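Local coordinates for 4'-phospho-dehydrooxetanocin synthase (Bacillus megaterium, PDB 5UL3), which catalyses the cobalamin-dependent radical SAM ring contraction of dAMP to an oxetane aldehyde in the biosynthesis of the nucleoside analogue oxetanocin A, at residues A[383-386]-A[387-390]; A[108-111]-A[112-115]; A[7-10]-A[11-15]; A[31-34]-A[35-39]. All coordinates share one frame; numbering follows the deposited sequence. Where two conformers were deposited one is given.

From the N terminus the contacts come in series, contact 3, contact 4, contact 2 and finally contact 1, and none nests in or crosses another. Each joins neighbouring stretches of chain, along a helix or, in contact 1, round a helix end, so none closes a long loop. Contacts 3 and 4 lie on the successive helices 7-21 and 28-39, which pack together, the centres of the two contacts about 14 Å apart. Contact 2, on helix 109-115, lies against the other face of the N-terminal antiparallel sheet, its centre about 22 Å from that of contact 4. Contact 1 is far off in the partial barrel of the radical SAM domain, where helix 374-386 runs out into the loop before strand 393-398.

Contact 1: residues A[383-386]-A[387-390]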
loop_
_atom_site.group_PDB
_atom_site.type_symbol
_atom_site.label_atom_id
_atom_site.label_comp_id
_atom_site.label_asym_id
_atom_site.label_seq_id
_atom_site.Cartn_x
_atom_site.Cartn_y
_atom_site.Cartn_z
ATOM N N GLU A 383 21.632 -9.343 -2.437
ATOM C CA GLU A 383 22.590 -10.199 -3.129
ATOM C C GLU A 383 21.877 -11.158 -4.068
ATOM O O GLU A 383 22.361 -11.428 -5.169
ATOM C CB GLU A 383 23.446 -10.972 -2.122
ATOM C CG GLU A 383 24.521 -10.110 -1.469
ATOM C CD GLU A 383 25.477 -10.898 -0.576
ATOM O OE1 GLU A 383 25.055 -11.890 0.062
ATOM O OE2 GLU A 383 26.663 -10.517 -0.519
ATOM N N GLY A 384 20.713 -11.664 -3.650
ATOM C CA GLY A 384 19.922 -12.511 -4.528
ATOM C C GLY A 384 19.423 -11.780 -5.762
ATOM O O GLY A 384 19.441 -12.328 -6.867
ATOM N N LEU A 385 18.962 -10.538 -5.591
ATOM C CA LEU A 385 18.515 -9.746 -6.734
ATOM C C LEU A 385 19.669 -9.461 -7.683
ATOM O O LEU A 385 19.485 -9.419 -8.908
ATOM C CB LEU A 385 17.885 -8.433 -6.249
ATOM C CG LEU A 385 16.523 -8.580 -5.566
ATOM C CD1 LEU A 385 16.022 -7.234 -5.053
ATOM C CD2 LEU A 385 15.522 -9.160 -6.559
ATOM N N LEU A 386 20.867 -9.257 -7.131
ATOM C CA LEU A 386 22.023 -8.932 -7.949
ATOM C C LEU A 386 22.505 -10.137 -8.751
ATOM O O LEU A 386 23.252 -9.960 -9.718
ATOM C CB LEU A 386 23.135 -8.376 -7.059
ATOM C CG LEU A 386 22.859 -6.967 -6.501
ATOM C CD1 LEU A 386 23.836 -6.620 -5.381
ATOM C CD2 LEU A 386 22.929 -5.937 -7.623
ATOM N N LYS A 387 22.094 -11.352 -8.370
ATOM C CA LYS A 387 22.409 -12.550 -9.137
ATOM C C LYS A 387 21.493 -12.740 -10.333
ATOM O O LYS A 387 21.806 -13.557 -11.204
ATOM C CB LYS A 387 22.332 -13.798 -8.249
ATOM C CG LYS A 387 23.472 -13.936 -7.281
ATOM C CD LYS A 387 23.224 -15.069 -6.299
ATOM C CE LYS A 387 24.177 -14.973 -5.123
ATOM N NZ LYS A 387 23.888 -16.009 -4.090
ATOM N N ARG A 388 20.378 -12.018 -10.399
ATOM C CA ARG A 388 19.458 -12.176 -11.509
ATOM C C ARG A 388 20.091 -11.660 -12.797
ATOM O O ARG A 388 21.020 -10.850 -12.786
ATOM C CB ARG A 388 18.147 -11.434 -11.235
ATOM C CG ARG A 388 17.420 -11.915 -9.971
ATOM C CD ARG A 388 16.134 -11.135 -9.770
ATOM N NE ARG A 388 15.244 -11.325 -10.911
ATOM C CZ ARG A 388 14.507 -12.417 -11.100
ATOM N NH1 ARG A 388 14.543 -13.416 -10.217
ATOM N NH2 ARG A 388 13.733 -12.514 -12.172
ATOM N N GLU A 389 19.564 -12.135 -13.925
ATOM C CA GLU A 389 20.101 -11.707 -15.211
ATOM C C GLU A 389 19.680 -10.282 -15.550
ATOM O O GLU A 389 20.490 -9.504 -16.061
ATOM C CB GLU A 389 19.667 -12.676 -16.309
ATOM C CG GLU A 389 20.012 -12.220 -17.713
ATOM C CD GLU A 389 19.378 -13.099 -18.770
ATOM O OE1 GLU A 389 19.092 -14.280 -18.469
ATOM O OE2 GLU A 389 19.150 -12.610 -19.899
ATOM N N GLU A 390 18.419 -9.925 -15.303
ATOM C CA GLU A 390 17.908 -8.590 -15.591
ATOM C C GLU A 390 17.800 -7.776 -14.305
ATOM O O GLU A 390 17.421 -8.305 -13.255
ATOM C CB GLU A 390 16.534 -8.639 -16.279
ATOM C CG GLU A 390 16.027 -7.242 -16.716
ATOM C CD GLU A 390 14.559 -7.179 -17.181
ATOM O OE1 GLU A 390 13.838 -8.203 -17.175
ATOM O OE2 GLU A 390 14.122 -6.068 -17.556
HETATM O O HOH W 1 17.664 -7.938 -10.292
#
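The carbonyl oxygen of Glu383 receives a weak hydrogen bond from Lys387 N, 3.2 Å away. The aliphatic stem of Lys387 runs back over the same carbonyl, with CG 3.5 Å from Glu383 O. A lysine suits an exposed helix end because its amine can reach solvent; NZ, 6.0 Å from Glu383 OE1, makes no salt bridge with it. Gly384 O receives the same amide with a somewhat straighter N-H (138°), though from above the carbonyl plane, Lys387 N lying 3.2 Å from Gly384 O. The amide thus forks between i-4 and i-3 acceptors. This happens where helix 374-386, the connection of a beta-alpha-beta crossover between parallel strands 357-360 and 393-398 of the partial TIM barrel, runs out into loop. At Leu385 the pattern is wholly i to i+3: Arg388 N is 3.1 Å from Leu385 O, with 154° at the hydrogen. A water 2.7 Å from Leu385 O also approaches Glu390 O. The buried Leu385 side chain packs toward Leu342 and Ala426, and its CD2 lies alongside Arg388 CD at 3.8 Å. A turn about the CG-CD bond of Arg388 (chi3 60°) sends the guanidinium to a salt bridge with Asp343.

Contact 2: residues A[108-111]-A[112-115]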
loop_
_atom_site.group_PDB
_atom_site.type_symbol
_atom_site.label_atom_id
_atom_site.label_comp_id
_atom_site.label_asym_id
_atom_site.label_seq_id
_atom_site.Cartn_x
_atom_site.Cartn_y
_atom_site.Cartn_z
ATOM N N CYS A 108 -9.680 -45.974 -1.791
ATOM C CA CYS A 108 -9.530 -44.987 -0.726
ATOM C C CYS A 108 -10.781 -44.115 -0.736
ATOM O O CYS A 108 -10.779 -42.986 -1.232
ATOM C CB CYS A 108 -8.257 -44.177 -0.916
ATOM S SG CYS A 108 -6.746 -45.150 -0.695
ATOM N N GLU A 109 -11.860 -44.652 -0.161
ATOM C CA GLU A 109 -13.172 -44.027 -0.302
ATOM C C GLU A 109 -13.200 -42.624 0.296
ATOM O O GLU A 109 -13.751 -41.695 -0.309
ATOM C CB GLU A 109 -14.242 -44.904 0.350
ATOM C CG GLU A 109 -15.665 -44.441 0.055
ATOM C CD GLU A 109 -16.698 -45.083 0.963
ATOM O OE1 GLU A 109 -16.410 -46.154 1.539
ATOM O OE2 GLU A 109 -17.799 -44.507 1.106
ATOM N N GLU A 110 -12.615 -42.445 1.483
ATOM C CA GLU A 110 -12.679 -41.141 2.134
ATOM C C GLU A 110 -11.856 -40.079 1.410
ATOM O O GLU A 110 -12.089 -38.883 1.625
ATOM C CB GLU A 110 -12.221 -41.247 3.590
ATOM C CG GLU A 110 -13.192 -41.990 4.505
ATOM C CD GLU A 110 -12.677 -42.106 5.935
ATOM O OE1 GLU A 110 -11.463 -41.894 6.153
ATOM O OE2 GLU A 110 -13.485 -42.407 6.842
ATOM N N LEU A 111 -10.899 -40.478 0.568
ATOM C CA LEU A 111 -10.084 -39.491 -0.129
ATOM C C LEU A 111 -10.937 -38.649 -1.070
ATOM O O LEU A 111 -10.696 -37.446 -1.229
ATOM C CB LEU A 111 -8.958 -40.180 -0.899
ATOM C CG LEU A 111 -8.010 -39.279 -1.699
ATOM C CD1 LEU A 111 -7.418 -38.170 -0.833
ATOM C CD2 LEU A 111 -6.901 -40.094 -2.350
ATOM N N TYR A 112 -11.948 -39.265 -1.686
ATOM C CA TYR A 112 -12.827 -38.513 -2.579
ATOM C C TYR A 112 -13.462 -37.334 -1.857
ATOM O O TYR A 112 -13.540 -36.233 -2.417
ATOM C CB TYR A 112 -13.908 -39.422 -3.170
ATOM C CG TYR A 112 -14.590 -38.829 -4.394
ATOM C CD1 TYR A 112 -15.481 -37.767 -4.277
ATOM C CD2 TYR A 112 -14.338 -39.329 -5.664
ATOM C CE1 TYR A 112 -16.098 -37.219 -5.392
ATOM C CE2 TYR A 112 -14.958 -38.791 -6.787
ATOM C CZ TYR A 112 -15.834 -37.737 -6.643
ATOM O OH TYR A 112 -16.444 -37.196 -7.754
ATOM N N GLU A 113 -13.915 -37.542 -0.622
ATOM C CA GLU A 113 -14.529 -36.463 0.137
ATOM C C GLU A 113 -13.553 -35.314 0.341
ATOM O O GLU A 113 -13.940 -34.144 0.258
ATOM C CB GLU A 113 -15.035 -36.998 1.483
ATOM C CG GLU A 113 -16.011 -38.173 1.343
ATOM C CD GLU A 113 -16.194 -38.981 2.636
ATOM O OE1 GLU A 113 -16.095 -38.399 3.742
ATOM O OE2 GLU A 113 -16.438 -40.207 2.540
ATOM N N HIS A 114 -12.273 -35.629 0.605
ATOM C CA HIS A 114 -11.279 -34.571 0.756
ATOM C C HIS A 114 -11.111 -33.784 -0.536
ATOM O O HIS A 114 -10.755 -32.603 -0.494
ATOM C CB HIS A 114 -9.935 -35.151 1.214
ATOM C CG HIS A 114 -9.933 -35.628 2.640
ATOM N ND1 HIS A 114 -9.419 -34.874 3.674
ATOM C CD2 HIS A 114 -10.391 -36.772 3.201
ATOM C CE1 HIS A 114 -9.556 -35.536 4.811
ATOM N NE2 HIS A 114 -10.147 -36.687 4.551
ATOM N N LEU A 115 -11.384 -34.405 -1.690
ATOM C CA LEU A 115 -11.196 -33.737 -2.970
ATOM C C LEU A 115 -12.402 -32.919 -3.401
ATOM O O LEU A 115 -12.330 -32.238 -4.427
ATOM C CB LEU A 115 -10.869 -34.752 -4.066
ATOM C CG LEU A 115 -9.516 -35.427 -3.880
ATOM C CD1 LEU A 115 -9.321 -36.491 -4.960
ATOM C CD2 LEU A 115 -8.426 -34.359 -3.949
HETATM O O HOH W 2 -16.881 -40.751 -0.451
#
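Glu110 O draws two backbone amides of the following turn, and both hydrogen bonds are weak: Glu113 N stands 3.2 Å from Glu110 O, and His114 N stands 3.4 Å from the same oxygen. Tyr112 N to Glu109 O and Leu115 N to Leu111 O are weak as well. This short helix, 109-115, therefore mixes i+3 and i+4 bonding rather than settling into one regular pattern.

The His114 ring also comes close to Glu110 O. His114 CG is held beside its own backbone N (chi1 -71°), which swings the imidazole back along the helix until CD2 lies 3.1 Å from Glu110 O, with the oxygen at the ring edge and in its plane.

Water provides a further link by donating to Glu109 O, at 3.3 Å, and to Glu113 OE2, at 3.1 Å. Like charges gather here: Glu109 OE2 and Glu113 OE2 are 4.7 Å apart, and the Glu110 and Glu113 carboxylate planes are turned 68° from each other. Glu109 and Glu110 lie in the exposed first turn and Glu113 just after it; the helix dipole would be expected to ease the crowding of acids near this N-terminal end.

Apolar contact is looser. Leu111 CG and Leu115 CD1 meet at 4.5 Å, one turn apart on the buried side.

That side faces the N-terminal antiparallel sheet. Leu111 and Leu115 both reach Ile70 of strand 69-73, and Leu115 also meets Tyr62 and Ile64 of strand 60-64. Toward helix 83-88, Leu111 packs on Leu85, while the His114 ring meets Trp88 edge-to-face.

Contact 3: residues A[7-10]-A[11-15]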
loop_
_atom_site.group_PDB
_atom_site.type_symbol
_atom_site.label_atom_id
_atom_site.label_comp_id
_atom_site.label_asym_id
_atom_site.label_seq_id
_atom_site.Cartn_x
_atom_site.Cartn_y
_atom_site.Cartn_z
ATOM N N THR A 7 4.546 -46.516 -17.080
ATOM C CA THR A 7 5.617 -45.643 -16.599
ATOM C C THR A 7 6.102 -44.666 -17.668
ATOM O O THR A 7 6.523 -43.552 -17.340
ATOM C CB THR A 7 6.787 -46.477 -16.088
ATOM O OG1 THR A 7 7.118 -47.475 -17.064
ATOM C CG2 THR A 7 6.408 -47.143 -14.780
ATOM N N LYS A 8 6.073 -45.058 -18.941
ATOM C CA LYS A 8 6.426 -44.097 -19.980
ATOM C C LYS A 8 5.410 -42.962 -20.033
ATOM O O LYS A 8 5.783 -41.789 -20.156
ATOM C CB LYS A 8 6.538 -44.791 -21.337
ATOM C CG LYS A 8 7.025 -43.872 -22.443
ATOM C CD LYS A 8 8.356 -43.220 -22.078
ATOM C CE LYS A 8 9.534 -44.169 -22.259
ATOM N NZ LYS A 8 10.818 -43.518 -21.863
ATOM N N SER A 9 4.121 -43.291 -19.922
ATOM C CA SER A 9 3.098 -42.254 -19.948
ATOM C C SER A 9 3.141 -41.381 -18.696
ATOM O O SER A 9 2.782 -40.201 -18.761
ATOM C CB SER A 9 1.714 -42.880 -20.116
ATOM O OG SER A 9 1.292 -42.803 -21.467
ATOM N N ILE A 10 3.578 -41.934 -17.561
ATOM C CA ILE A 10 3.683 -41.143 -16.337
ATOM C C ILE A 10 4.738 -40.059 -16.503
ATOM O O ILE A 10 4.513 -38.887 -16.169
ATOM C CB ILE A 10 3.994 -42.054 -15.132
ATOM C CG1 ILE A 10 2.753 -42.851 -14.717
ATOM C CG2 ILE A 10 4.529 -41.252 -13.952
ATOM C CD1 ILE A 10 3.048 -43.926 -13.671
ATOM N N GLU A 11 5.907 -40.441 -17.019
ATOM C CA GLU A 11 6.974 -39.480 -17.271
ATOM C C GLU A 11 6.501 -38.396 -18.225
ATOM O O GLU A 11 6.694 -37.198 -17.977
ATOM C CB GLU A 11 8.189 -40.219 -17.830
ATOM C CG GLU A 11 9.382 -39.356 -18.186
ATOM C CD GLU A 11 10.445 -40.142 -18.939
ATOM O OE1 GLU A 11 10.073 -40.941 -19.829
ATOM O OE2 GLU A 11 11.646 -39.975 -18.634
ATOM N N TYR A 12 5.852 -38.804 -19.315
ATOM C CA TYR A 12 5.316 -37.848 -20.272
ATOM C C TYR A 12 4.285 -36.930 -19.626
ATOM O O TYR A 12 4.250 -35.726 -19.906
ATOM C CB TYR A 12 4.705 -38.601 -21.447
ATOM C CG TYR A 12 3.954 -37.744 -22.425
ATOM C CD1 TYR A 12 4.618 -37.063 -23.431
ATOM C CD2 TYR A 12 2.575 -37.633 -22.356
ATOM C CE1 TYR A 12 3.926 -36.281 -24.339
ATOM C CE2 TYR A 12 1.877 -36.860 -23.254
ATOM C CZ TYR A 12 2.553 -36.184 -24.242
ATOM O OH TYR A 12 1.841 -35.411 -25.132
ATOM N N TYR A 13 3.426 -37.484 -18.769
ATOM C CA TYR A 13 2.379 -36.677 -18.155
ATOM C C TYR A 13 2.968 -35.653 -17.187
ATOM O O TYR A 13 2.539 -34.495 -17.171
ATOM C CB TYR A 13 1.367 -37.579 -17.449
ATOM C CG TYR A 13 0.339 -38.204 -18.374
ATOM C CD1 TYR A 13 -0.253 -37.464 -19.390
ATOM C CD2 TYR A 13 -0.042 -39.532 -18.224
ATOM C CE1 TYR A 13 -1.198 -38.035 -20.237
ATOM C CE2 TYR A 13 -0.977 -40.114 -19.064
ATOM C CZ TYR A 13 -1.554 -39.364 -20.066
ATOM O OH TYR A 13 -2.490 -39.946 -20.895
ATOM N N LEU A 14 3.965 -36.051 -16.399
ATOM C CA LEU A 14 4.593 -35.122 -15.466
ATOM C C LEU A 14 5.336 -34.015 -16.206
ATOM O O LEU A 14 5.233 -32.836 -15.838
ATOM C CB LEU A 14 5.543 -35.877 -14.540
ATOM C CG LEU A 14 4.942 -36.745 -13.423
ATOM C CD1 LEU A 14 6.024 -37.578 -12.770
ATOM C CD2 LEU A 14 4.241 -35.868 -12.377
ATOM N N LYS A 15 6.086 -34.375 -17.249
ATOM C CA LYS A 15 6.824 -33.380 -18.023
ATOM C C LYS A 15 5.881 -32.363 -18.645
ATOM O O LYS A 15 6.124 -31.153 -18.579
ATOM C CB LYS A 15 7.656 -34.075 -19.105
ATOM C CG LYS A 15 8.102 -33.161 -20.238
ATOM C CD LYS A 15 8.661 -33.964 -21.409
ATOM C CE LYS A 15 9.034 -33.055 -22.569
ATOM N NZ LYS A 15 7.846 -32.314 -23.087
#
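Lys8 and Glu11 form a salt bridge one turn apart, i to i+3, near the start of the regular alpha helix 7-21, which opens the N-terminal domain of unknown function and packs beside helix 28-39. Lys8 NZ is 3.4 Å from Glu11 OE1, so the hydrogen bond within the pair is weak. Its geometry depends on two differently shaped chains. Lys8 bends twice (chi2 55°, chi3 78°) and reaches outward, and Glu11, extended beyond CG, leans back to meet it, so that Lys8 CD also comes within 3.6 Å of Glu11 OE1. Long, flexible charged residues suit this exposed face, where the pair lies side by side.

On the inner side, Tyr13 carries its CG beside its own backbone N (chi1 -81°). That choice lays the ring back along the preceding turn, with CE2 4.0 Å from Ser9 CB. A residue as small as serine lets the ring lie this close to the helix; the ring is buried and goes on to stack with Phe39 of helix 28-39. Tyr12, by contrast, leads its ring away from residues 7-10, and its OH is hydrogen-bonded to Arg41.

Ile10 and Leu14, also a turn apart, point the same way, and Ile10 CG2 touches Leu14 CD1 at 4.1 Å. Branched apolar chains suit this partly covered side, and Leu14 goes on to meet Phe73, Pro75 and Tyr101.

Beneath the side chains the backbone bonds run i to i+4: Glu11 N to Thr7 O, Tyr12 N to Lys8 O and Leu14 N to Ile10 O are all nearly straight. Ser9 O is gripped by Tyr13 N at 2.8 Å, and Tyr13 CD2 presses in on the same oxygen at 3.0 Å.

Contact 4: residues A[31-34]-A[35-39]; sequences IEKR and CEELF
Glu36 N donates to Glu32 O at 2.8 Å, the shortest backbone bond here. Cys35 N to Ile31 O, at 3.0 Å, and Glu37 N to Lys33 O, at 3.1 Å, continue the i to i+4 pattern of alpha helix 28-39. Leu38 N reaches Arg34 O at 3.2 Å.

The charged ends mostly look outside these residues. Arg34 NE is salt-bridged to Glu30, Glu32 OE2 accepts the amide of Val52 in strand 49-53, and Glu36 OE2 is hydrogen-bonded to Tyr47 OH. Glu36 bends at chi2 (-139°) after its CG has passed 3.3 Å from Glu32 O.

Lys33 and Glu37 lie side by side on the exposed flank, yet it is the aliphatic Lys33 CG that meets Glu37 OE2, at 4.0 Å; Lys33 NZ remains 5.8 Å from that oxygen and also has a long, weak ion pair with Glu30. On the buried flank Ile31 CG2 touches Cys35 SG at 4.2 Å. The compact cysteine fits between Leu17 of helix 7-21 and Ile50 of the sheet, and Ile31 extends the same apolar surface to Phe21 and Val52.

The helix is thus amphipathic: its apolar residues join helix 7-21 to the antiparallel sheet, and the opposite charges of Lys33 and Glu37 probably attract only weakly, at long range.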
loop_
_atom_site.group_PDB
_atom_site.type_symbol
_atom_site.label_atom_id
_atom_site.label_comp_id
_atom_site.label_asym_id
_atom_site.label_seq_id
_atom_site.Cartn_x
_atom_site.Cartn_y
_atom_site.Cartn_z
ATOM N N ILE A 31 -5.861 -23.695 -16.509
ATOM C CA ILE A 31 -4.930 -24.792 -16.259
ATOM C C ILE A 31 -5.650 -26.127 -16.381
ATOM O O ILE A 31 -5.138 -27.075 -16.994
ATOM C CB ILE A 31 -4.272 -24.630 -14.873
ATOM C CG1 ILE A 31 -3.418 -23.354 -14.821
ATOM C CG2 ILE A 31 -3.454 -25.882 -14.497
ATOM C CD1 ILE A 31 -2.054 -23.478 -15.472
ATOM N N GLU A 32 -6.855 -26.221 -15.814
ATOM C CA GLU A 32 -7.582 -27.488 -15.862
ATOM C C GLU A 32 -7.940 -27.852 -17.301
ATOM O O GLU A 32 -7.837 -29.022 -17.696
ATOM C CB GLU A 32 -8.834 -27.425 -14.974
ATOM C CG GLU A 32 -8.554 -27.850 -13.512
ATOM C CD GLU A 32 -9.657 -27.497 -12.524
ATOM O OE1 GLU A 32 -10.636 -26.845 -12.947
ATOM O OE2 GLU A 32 -9.534 -27.868 -11.317
ATOM N N LYS A 33 -8.327 -26.857 -18.105
ATOM C CA LYS A 33 -8.608 -27.092 -19.519
ATOM C C LYS A 33 -7.422 -27.742 -20.209
ATOM O O LYS A 33 -7.572 -28.743 -20.920
ATOM C CB LYS A 33 -8.969 -25.777 -20.217
ATOM C CG LYS A 33 -9.311 -25.950 -21.709
ATOM C CD LYS A 33 -9.159 -24.658 -22.512
ATOM C CE LYS A 33 -10.437 -23.830 -22.536
ATOM N NZ LYS A 33 -10.279 -22.577 -23.338
ATOM N N ARG A 34 -6.227 -27.187 -20.009
ATOM C CA ARG A 34 -5.047 -27.761 -20.643
ATOM C C ARG A 34 -4.706 -29.129 -20.072
ATOM O O ARG A 34 -4.090 -29.948 -20.767
ATOM C CB ARG A 34 -3.862 -26.813 -20.511
ATOM C CG ARG A 34 -4.061 -25.529 -21.288
ATOM C CD ARG A 34 -3.154 -24.418 -20.800
ATOM N NE ARG A 34 -3.489 -23.135 -21.418
ATOM C CZ ARG A 34 -2.649 -22.419 -22.155
ATOM N NH1 ARG A 34 -1.411 -22.855 -22.366
ATOM N NH2 ARG A 34 -3.045 -21.263 -22.672
ATOM N N CYS A 35 -5.087 -29.399 -18.818
ATOM C CA CYS A 35 -4.862 -30.731 -18.263
ATOM C C CYS A 35 -5.818 -31.753 -18.874
ATOM O O CYS A 35 -5.424 -32.895 -19.143
ATOM C CB CYS A 35 -5.002 -30.710 -16.739
ATOM S SG CYS A 35 -3.635 -29.892 -15.871
ATOM N N GLU A 36 -7.076 -31.367 -19.093
ATOM C CA GLU A 36 -8.017 -32.273 -19.747
ATOM C C GLU A 36 -7.556 -32.622 -21.153
ATOM O O GLU A 36 -7.587 -33.792 -21.552
ATOM C CB GLU A 36 -9.414 -31.657 -19.784
ATOM C CG GLU A 36 -9.998 -31.452 -18.406
ATOM C CD GLU A 36 -11.465 -31.809 -18.330
ATOM O OE1 GLU A 36 -12.305 -30.883 -18.397
ATOM O OE2 GLU A 36 -11.775 -33.017 -18.210
ATOM N N GLU A 37 -7.103 -31.622 -21.910
ATOM C CA GLU A 37 -6.658 -31.866 -23.277
ATOM C C GLU A 37 -5.413 -32.741 -23.317
ATOM O O GLU A 37 -5.202 -33.476 -24.289
ATOM C CB GLU A 37 -6.423 -30.527 -23.978
ATOM C CG GLU A 37 -7.695 -29.683 -24.054
ATOM C CD GLU A 37 -7.487 -28.295 -24.644
ATOM O OE1 GLU A 37 -6.363 -27.749 -24.538
ATOM O OE2 GLU A 37 -8.461 -27.747 -25.208
ATOM N N LEU A 38 -4.590 -32.693 -22.270
ATOM C CA LEU A 38 -3.394 -33.525 -22.215
ATOM C C LEU A 38 -3.732 -34.977 -21.889
ATOM O O LEU A 38 -3.068 -35.899 -22.377
ATOM C CB LEU A 38 -2.419 -32.963 -21.181
ATOM C CG LEU A 38 -1.327 -33.908 -20.682
ATOM C CD1 LEU A 38 -0.330 -34.231 -21.786
ATOM C CD2 LEU A 38 -0.606 -33.363 -19.438
ATOM N N PHE A 39 -4.754 -35.203 -21.064
ATOM C CA PHE A 39 -5.098 -36.563 -20.673
ATOM C C PHE A 39 -6.108 -37.209 -21.610
ATOM O O PHE A 39 -6.164 -38.444 -21.688
ATOM C CB PHE A 39 -5.599 -36.579 -19.222
ATOM C CG PHE A 39 -4.484 -36.646 -18.215
ATOM C CD1 PHE A 39 -3.806 -35.500 -17.833
ATOM C CD2 PHE A 39 -4.087 -37.860 -17.678
ATOM C CE1 PHE A 39 -2.760 -35.571 -16.929
ATOM C CE2 PHE A 39 -3.050 -37.932 -16.775
ATOM C CZ PHE A 39 -2.386 -36.782 -16.395
#